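Local coordinates for protein ORF10 (Moritella marina, PDB 6RIW) that forms the ketosynthase–chain length factor didomain of a larger polyunsaturated fatty acid synthase protein, probably condensing acyl units in lipid biosynthesis, at residues A[172-175]-A[176-180]; A[195-198]-A[199-203]; A[641-644]-A[645-649]. One frame throughout, in Å; residues are numbered along the deposited sequence.

Overall arrangement
All three contacts are first turns of buried helices, each centred about 11 Å from the middle of the chain, and none is a surface contact. Contact 1 (helix 174-183) and contact 2 (helix 198-211) belong to the ketosynthase part; they precede and follow strand 189-193 in the chain, and both pack on it. Contact 3 (helix 642-653) belongs to the chain length factor part. Contact 1 is mainly aromatic and aliphatic. Contact 2 sets a tyrosine among small residues and hydroxyls beside Cys196, and contact 3 combines a water-bridged polar pair with a guanidinium packed on an isoleucine methyl. Contacts 2 and 3 touch across the two parts, Ala195 CB lying 3.4 Å from Asn643 OD1; contact 1 stays about 9 Å from either at the nearest atoms.

Contact 1: residues A[172-175]-A[176-180]; sequences AGYP and AALIA
Leu178 follows Tyr174 by one helical turn and sets its CB over one face of the phenol ring, toward the rim. Its CD1 methyl reaches farther along the ring, to 3.7 Å from Tyr174 OH. Tyr174 can meet it because CG stands trans to the main-chain nitrogen (chi1 -174°), which swings the ring alongside the next turn. Ala177 brings its CB obliquely to within 4.3 Å of Tyr174 CD1, on a side of the helix that packs on His189 of strand 189-193, where a small residue suits.

The backbone beneath fixes these positions. Leu178 N donates to Tyr174 O at 2.7 Å, and Ile179 N to Pro175 O at 3.0 Å. One step earlier Ala176 N reaches Gly173 O from above the carbonyl plane, closing a shorter loop of chain. Proline suits the first turn, where its missing N-H costs no helical bond, and Ile179 CG1 rests 3.4 Å from Pro175 O.

Farther out, Tyr174 OH is hydrogen-bonded to Tyr82 OH, which anchors the far end of the ring, while Pro175, Leu178 and Ile179 pack against helix 88-104. The arrangement is the aminoterminal turn of a buried helix that leads into strand 189-193, part of the thiolase-like fold of the ketosynthase.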
loop_
_atom_site.group_PDB
_atom_site.type_symbol
_atom_site.label_atom_id
_atom_site.label_comp_id
_atom_site.label_asym_id
_atom_site.label_seq_id
_atom_site.Cartn_x
_atom_site.Cartn_y
_atom_site.Cartn_z
ATOM N N ALA A 172 -4.078 4.106 0.798
ATOM C CA ALA A 172 -3.138 3.079 1.259
ATOM C C ALA A 172 -3.077 2.975 2.791
ATOM O O ALA A 172 -3.295 1.894 3.359
ATOM C CB ALA A 172 -1.745 3.339 0.669
ATOM N N GLY A 173 -2.791 4.079 3.479
ATOM C CA GLY A 173 -2.483 3.993 4.897
ATOM C C GLY A 173 -3.618 4.369 5.837
ATOM O O GLY A 173 -3.804 3.738 6.882
ATOM N N TYR A 174 -4.390 5.395 5.484
ATOM C CA TYR A 174 -5.455 5.855 6.379
ATOM C C TYR A 174 -6.423 4.760 6.838
ATOM O O TYR A 174 -6.896 4.847 7.986
ATOM C CB TYR A 174 -6.232 6.995 5.704
ATOM C CG TYR A 174 -7.272 7.625 6.607
ATOM C CD1 TYR A 174 -6.902 8.248 7.796
ATOM C CD2 TYR A 174 -8.629 7.592 6.261
ATOM C CE1 TYR A 174 -7.868 8.834 8.636
ATOM C CE2 TYR A 174 -9.600 8.162 7.092
ATOM C CZ TYR A 174 -9.211 8.780 8.275
ATOM O OH TYR A 174 -10.174 9.355 9.092
ATOM N N PRO A 175 -6.770 3.745 6.040
ATOM C CA PRO A 175 -7.698 2.720 6.565
ATOM C C PRO A 175 -7.222 2.074 7.856
ATOM O O PRO A 175 -8.053 1.752 8.720
ATOM C CB PRO A 175 -7.786 1.709 5.416
ATOM C CG PRO A 175 -7.622 2.599 4.173
ATOM C CD PRO A 175 -6.552 3.585 4.588
ATOM N N ALA A 176 -5.910 1.873 8.020
ATOM C CA ALA A 176 -5.416 1.310 9.273
ATOM C C ALA A 176 -5.554 2.307 10.424
ATOM O O ALA A 176 -5.912 1.926 11.543
ATOM C CB ALA A 176 -3.961 0.871 9.121
ATOM N N ALA A 177 -5.269 3.586 10.174
ATOM C CA ALA A 177 -5.451 4.592 11.217
ATOM C C ALA A 177 -6.925 4.789 11.543
ATOM O O ALA A 177 -7.275 5.084 12.688
ATOM C CB ALA A 177 -4.815 5.921 10.782
ATOM N N LEU A 178 -7.800 4.643 10.551
ATOM C CA LEU A 178 -9.222 4.791 10.805
ATOM C C LEU A 178 -9.735 3.659 11.680
ATOM O O LEU A 178 -10.540 3.886 12.594
ATOM C CB LEU A 178 -9.980 4.821 9.487
ATOM C CG LEU A 178 -11.500 4.827 9.624
ATOM C CD1 LEU A 178 -11.938 6.210 9.982
ATOM C CD2 LEU A 178 -12.140 4.427 8.309
ATOM N N ILE A 179 -9.289 2.436 11.399
ATOM C CA ILE A 179 -9.605 1.304 12.264
ATOM C C ILE A 179 -9.148 1.585 13.692
ATOM O O ILE A 179 -9.893 1.362 14.653
ATOM C CB ILE A 179 -8.979 0.017 11.700
ATOM C CG1 ILE A 179 -9.835 -0.473 10.522
ATOM C CG2 ILE A 179 -8.817 -1.055 12.796
ATOM C CD1 ILE A 179 -9.116 -1.442 9.616
ATOM N N ALA A 180 -7.920 2.096 13.852
ATOM C CA ALA A 180 -7.414 2.359 15.198
ATOM C C ALA A 180 -8.290 3.379 15.914
ATOM O O ALA A 180 -8.655 3.188 17.084
ATOM C CB ALA A 180 -5.955 2.838 15.140
#

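Contact 2: residues A[195-198]-A[199-203]; sequences ACAS and SCYSV
Ala197 and Tyr201 meet one turn apart at the start of helix 198-211, just after Cys196, whose side chain touches His331 and His368; this is consistent with the Cys-His-His active site of thiolase-fold ketosynthases. The tight side is that of the tyrosine. Ala197 CB lies 3.7 Å from Tyr201 CE1, and Ala197 O comes to the ring's edge near its plane, 3.2 Å from Tyr201 CD1. The same oxygen accepts a nearly straight bond from Tyr201 N (171°). A methyl at Ala197 is short enough for the ring to lie close to the main chain. With an alanine in place of Tyr201, Ala197 CB would probably lose its aromatic cover and a gap would open toward Ser443 and Ala445 of strand 443-450.

The looser side is water-mediated: a water donates to Cys196 O and accepts from Ser199 N, bridging turn and helix where their side chains do not meet. Ser199 OG is hydrogen-bonded to Thr371 O. Tight again is the serine side, where small hydroxyls return to the main chain. Ser198 OG, beside its own nitrogen (chi1 -54°), donates to Ala195 O at 2.7 Å. Ser198 O is in turn gripped by Ser202 N and Ser202 OG, each 2.9 Å away and arriving from opposite faces of the carbonyl plane.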
loop_
_atom_site.group_PDB
_atom_site.type_symbol
_atom_site.label_atom_id
_atom_site.label_comp_id
_atom_site.label_asym_id
_atom_site.label_seq_id
_atom_site.Cartn_x
_atom_site.Cartn_y
_atom_site.Cartn_z
ATOM N N ALA A 195 1.629 -7.612 -1.924
ATOM C CA ALA A 195 0.774 -8.219 -2.964
ATOM C C ALA A 195 0.035 -9.401 -2.340
ATOM O O ALA A 195 -0.510 -9.251 -1.233
ATOM C CB ALA A 195 1.608 -8.546 -4.206
ATOM N N CYS A 196 0.016 -10.578 -2.987
ATOM C CA CYS A 196 -0.778 -11.725 -2.557
ATOM C C CYS A 196 -0.386 -12.242 -1.176
ATOM O O CYS A 196 -1.136 -13.031 -0.576
ATOM C CB CYS A 196 -0.650 -12.857 -3.609
ATOM S SG CYS A 196 -0.321 -12.276 -5.338
ATOM N N ALA A 197 0.763 -11.837 -0.651
ATOM C CA ALA A 197 1.215 -12.330 0.641
ATOM C C ALA A 197 0.910 -11.372 1.788
ATOM O O ALA A 197 1.298 -11.656 2.930
ATOM C CB ALA A 197 2.728 -12.606 0.594
ATOM N N SER A 198 0.228 -10.248 1.519
ATOM C CA SER A 198 0.079 -9.203 2.529
ATOM C C SER A 198 -0.618 -9.691 3.795
ATOM O O SER A 198 -0.299 -9.206 4.885
ATOM C CB SER A 198 -0.690 -8.003 1.970
ATOM O OG SER A 198 -0.104 -7.529 0.777
ATOM N N SER A 199 -1.585 -10.612 3.683
ATOM C CA SER A 199 -2.286 -11.081 4.884
ATOM C C SER A 199 -1.338 -11.789 5.845
ATOM O O SER A 199 -1.407 -11.591 7.067
ATOM C CB SER A 199 -3.440 -12.015 4.509
ATOM O OG SER A 199 -4.447 -11.348 3.752
ATOM N N CYS A 200 -0.459 -12.632 5.321
ATOM C CA CYS A 200 0.452 -13.339 6.211
ATOM C C CYS A 200 1.624 -12.478 6.638
ATOM O O CYS A 200 2.169 -12.695 7.724
ATOM C CB CYS A 200 0.944 -14.617 5.553
ATOM S SG CYS A 200 -0.479 -15.715 5.191
ATOM N N TYR A 201 2.036 -11.516 5.807
ATOM C CA TYR A 201 2.970 -10.496 6.287
ATOM C C TYR A 201 2.402 -9.753 7.492
ATOM O O TYR A 201 3.110 -9.520 8.481
ATOM C CB TYR A 201 3.309 -9.516 5.164
ATOM C CG TYR A 201 4.492 -9.987 4.334
ATOM C CD1 TYR A 201 4.404 -11.139 3.562
ATOM C CD2 TYR A 201 5.699 -9.284 4.335
ATOM C CE1 TYR A 201 5.479 -11.587 2.801
ATOM C CE2 TYR A 201 6.788 -9.730 3.594
ATOM C CZ TYR A 201 6.665 -10.884 2.828
ATOM O OH TYR A 201 7.720 -11.341 2.077
ATOM N N SER A 202 1.134 -9.341 7.416
ATOM C CA SER A 202 0.527 -8.617 8.533
ATOM C C SER A 202 0.485 -9.466 9.800
ATOM O O SER A 202 0.778 -8.974 10.903
ATOM C CB SER A 202 -0.893 -8.159 8.158
ATOM O OG SER A 202 -0.816 -7.287 7.042
ATOM N N VAL A 203 0.102 -10.736 9.669
ATOM C CA VAL A 203 0.027 -11.601 10.851
ATOM C C VAL A 203 1.415 -11.812 11.454
ATOM O O VAL A 203 1.612 -11.671 12.674
ATOM C CB VAL A 203 -0.662 -12.934 10.489
ATOM C CG1 VAL A 203 -0.476 -13.973 11.614
ATOM C CG2 VAL A 203 -2.151 -12.665 10.214
HETATM O O HOH W 1 -2.614 -12.240 1.368
#

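Contact 3: residues A[641-644]-A[645-649]; sequences IGNI and MASRI
Asn643 and Ser647, one turn apart, are joined through a single water, which accepts from Asn643 ND2 at 2.9 Å and donates to Ser647 OG at 3.0 Å. Both side chains are tied a second time: Asn643 ND2 to Phe440 O and Ser647 OG to Gly441 O, backbone carbonyls of the ketosynthase part. An amide and a hydroxyl suit this buried place, since each has hydrogens to give to carbonyl groups that must be satisfied.

Backbone bonds carry the turn itself. Ser647 N meets Asn643 O in the carbonyl plane with a straight approach (167°), and Arg648 N donates to Ile644 O at 2.8 Å. At the very start Met645 N bonds to Gly642 O from above the carbonyl plane, a tighter turn than the regular one. This is the opening turn of helix 642-653 in the chain length factor, a thiolase-like domain paired with the ketosynthase within one chain.

Apolar and charged packing occupies the other faces. Met645 CG sits between its own backbone nitrogen and carbonyl carbon (chi1 75°), which brings CG to 3.3 Å from Gly642 O. Its CE methyl also lies beside that oxygen, brought round by the bend at chi3. Ile644 CG2 lies over one face of the Arg648 guanidinium, toward its rim and 3.6 Å from Arg648 NH2. The nitrogens of the group are engaged separately, NE with Gln554 OE1 and NH2 with Thr638 OG1, which fixes the rotation of the group above the isoleucine methyl.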
loop_
_atom_site.group_PDB
_atom_site.type_symbol
_atom_site.label_atom_id
_atom_site.label_comp_id
_atom_site.label_asym_id
_atom_site.label_seq_id
_atom_site.Cartn_x
_atom_site.Cartn_y
_atom_site.Cartn_z
ATOM N N ILE A 641 1.791 -1.311 -9.300
ATOM C CA ILE A 641 1.642 -2.152 -8.111
ATOM C C ILE A 641 2.721 -1.754 -7.106
ATOM O O ILE A 641 3.910 -1.985 -7.340
ATOM C CB ILE A 641 1.751 -3.642 -8.482
ATOM C CG1 ILE A 641 0.746 -3.990 -9.592
ATOM C CG2 ILE A 641 1.580 -4.520 -7.257
ATOM C CD1 ILE A 641 0.992 -5.317 -10.258
ATOM N N GLY A 642 2.317 -1.185 -5.965
ATOM C CA GLY A 642 3.271 -0.484 -5.118
ATOM C C GLY A 642 4.386 -1.359 -4.577
ATOM O O GLY A 642 5.551 -0.940 -4.537
ATOM N N ASN A 643 4.062 -2.586 -4.137
ATOM C CA ASN A 643 5.107 -3.389 -3.511
ATOM C C ASN A 643 6.181 -3.803 -4.506
ATOM O O ASN A 643 7.284 -4.183 -4.093
ATOM C CB ASN A 643 4.524 -4.634 -2.835
ATOM C CG ASN A 643 4.046 -5.671 -3.838
ATOM O OD1 ASN A 643 3.044 -5.458 -4.518
ATOM N ND2 ASN A 643 4.759 -6.801 -3.935
ATOM N N ILE A 644 5.901 -3.713 -5.800
ATOM C CA ILE A 644 6.876 -4.216 -6.758
ATOM C C ILE A 644 8.089 -3.304 -6.799
ATOM O O ILE A 644 9.196 -3.758 -7.098
ATOM C CB ILE A 644 6.223 -4.410 -8.141
ATOM C CG1 ILE A 644 5.141 -5.496 -8.031
ATOM C CG2 ILE A 644 7.278 -4.810 -9.188
ATOM C CD1 ILE A 644 4.531 -5.966 -9.376
ATOM N N MET A 645 7.933 -2.021 -6.460
ATOM C CA MET A 645 9.124 -1.176 -6.477
ATOM C C MET A 645 10.135 -1.612 -5.413
ATOM O O MET A 645 11.350 -1.556 -5.664
ATOM C CB MET A 645 8.737 0.306 -6.355
ATOM C CG MET A 645 8.307 0.806 -5.001
ATOM S SD MET A 645 7.904 2.582 -5.166
ATOM C CE MET A 645 6.210 2.541 -4.611
ATOM N N ALA A 646 9.669 -2.110 -4.258
ATOM C CA ALA A 646 10.603 -2.679 -3.283
ATOM C C ALA A 646 11.241 -3.956 -3.826
ATOM O O ALA A 646 12.456 -4.160 -3.697
ATOM C CB ALA A 646 9.887 -2.968 -1.955
ATOM N N SER A 647 10.431 -4.816 -4.450
ATOM C CA SER A 647 10.932 -6.053 -5.063
ATOM C C SER A 647 11.984 -5.796 -6.126
ATOM O O SER A 647 12.893 -6.616 -6.301
ATOM C CB SER A 647 9.781 -6.820 -5.715
ATOM O OG SER A 647 8.932 -7.333 -4.715
ATOM N N ARG A 648 11.867 -4.698 -6.870
ATOM C CA ARG A 648 12.823 -4.461 -7.950
ATOM C C ARG A 648 14.223 -4.217 -7.401
ATOM O O ARG A 648 15.220 -4.606 -8.035
ATOM C CB ARG A 648 12.389 -3.270 -8.805
ATOM C CG ARG A 648 11.215 -3.562 -9.734
ATOM C CD ARG A 648 10.917 -2.342 -10.593
ATOM N NE ARG A 648 9.490 -2.209 -10.863
ATOM C CZ ARG A 648 8.854 -2.842 -11.846
ATOM N NH1 ARG A 648 9.525 -3.653 -12.667
ATOM N NH2 ARG A 648 7.546 -2.665 -12.008
ATOM N N ILE A 649 14.310 -3.575 -6.234
ATOM C CA ILE A 649 15.601 -3.387 -5.572
ATOM C C ILE A 649 16.125 -4.721 -5.051
ATOM O O ILE A 649 17.294 -5.071 -5.266
ATOM C CB ILE A 649 15.475 -2.342 -4.447
ATOM C CG1 ILE A 649 15.421 -0.941 -5.052
ATOM C CG2 ILE A 649 16.639 -2.474 -3.418
ATOM C CD1 ILE A 649 16.698 -0.571 -5.845
HETATM O O HOH W 2 7.128 -7.037 -2.326
#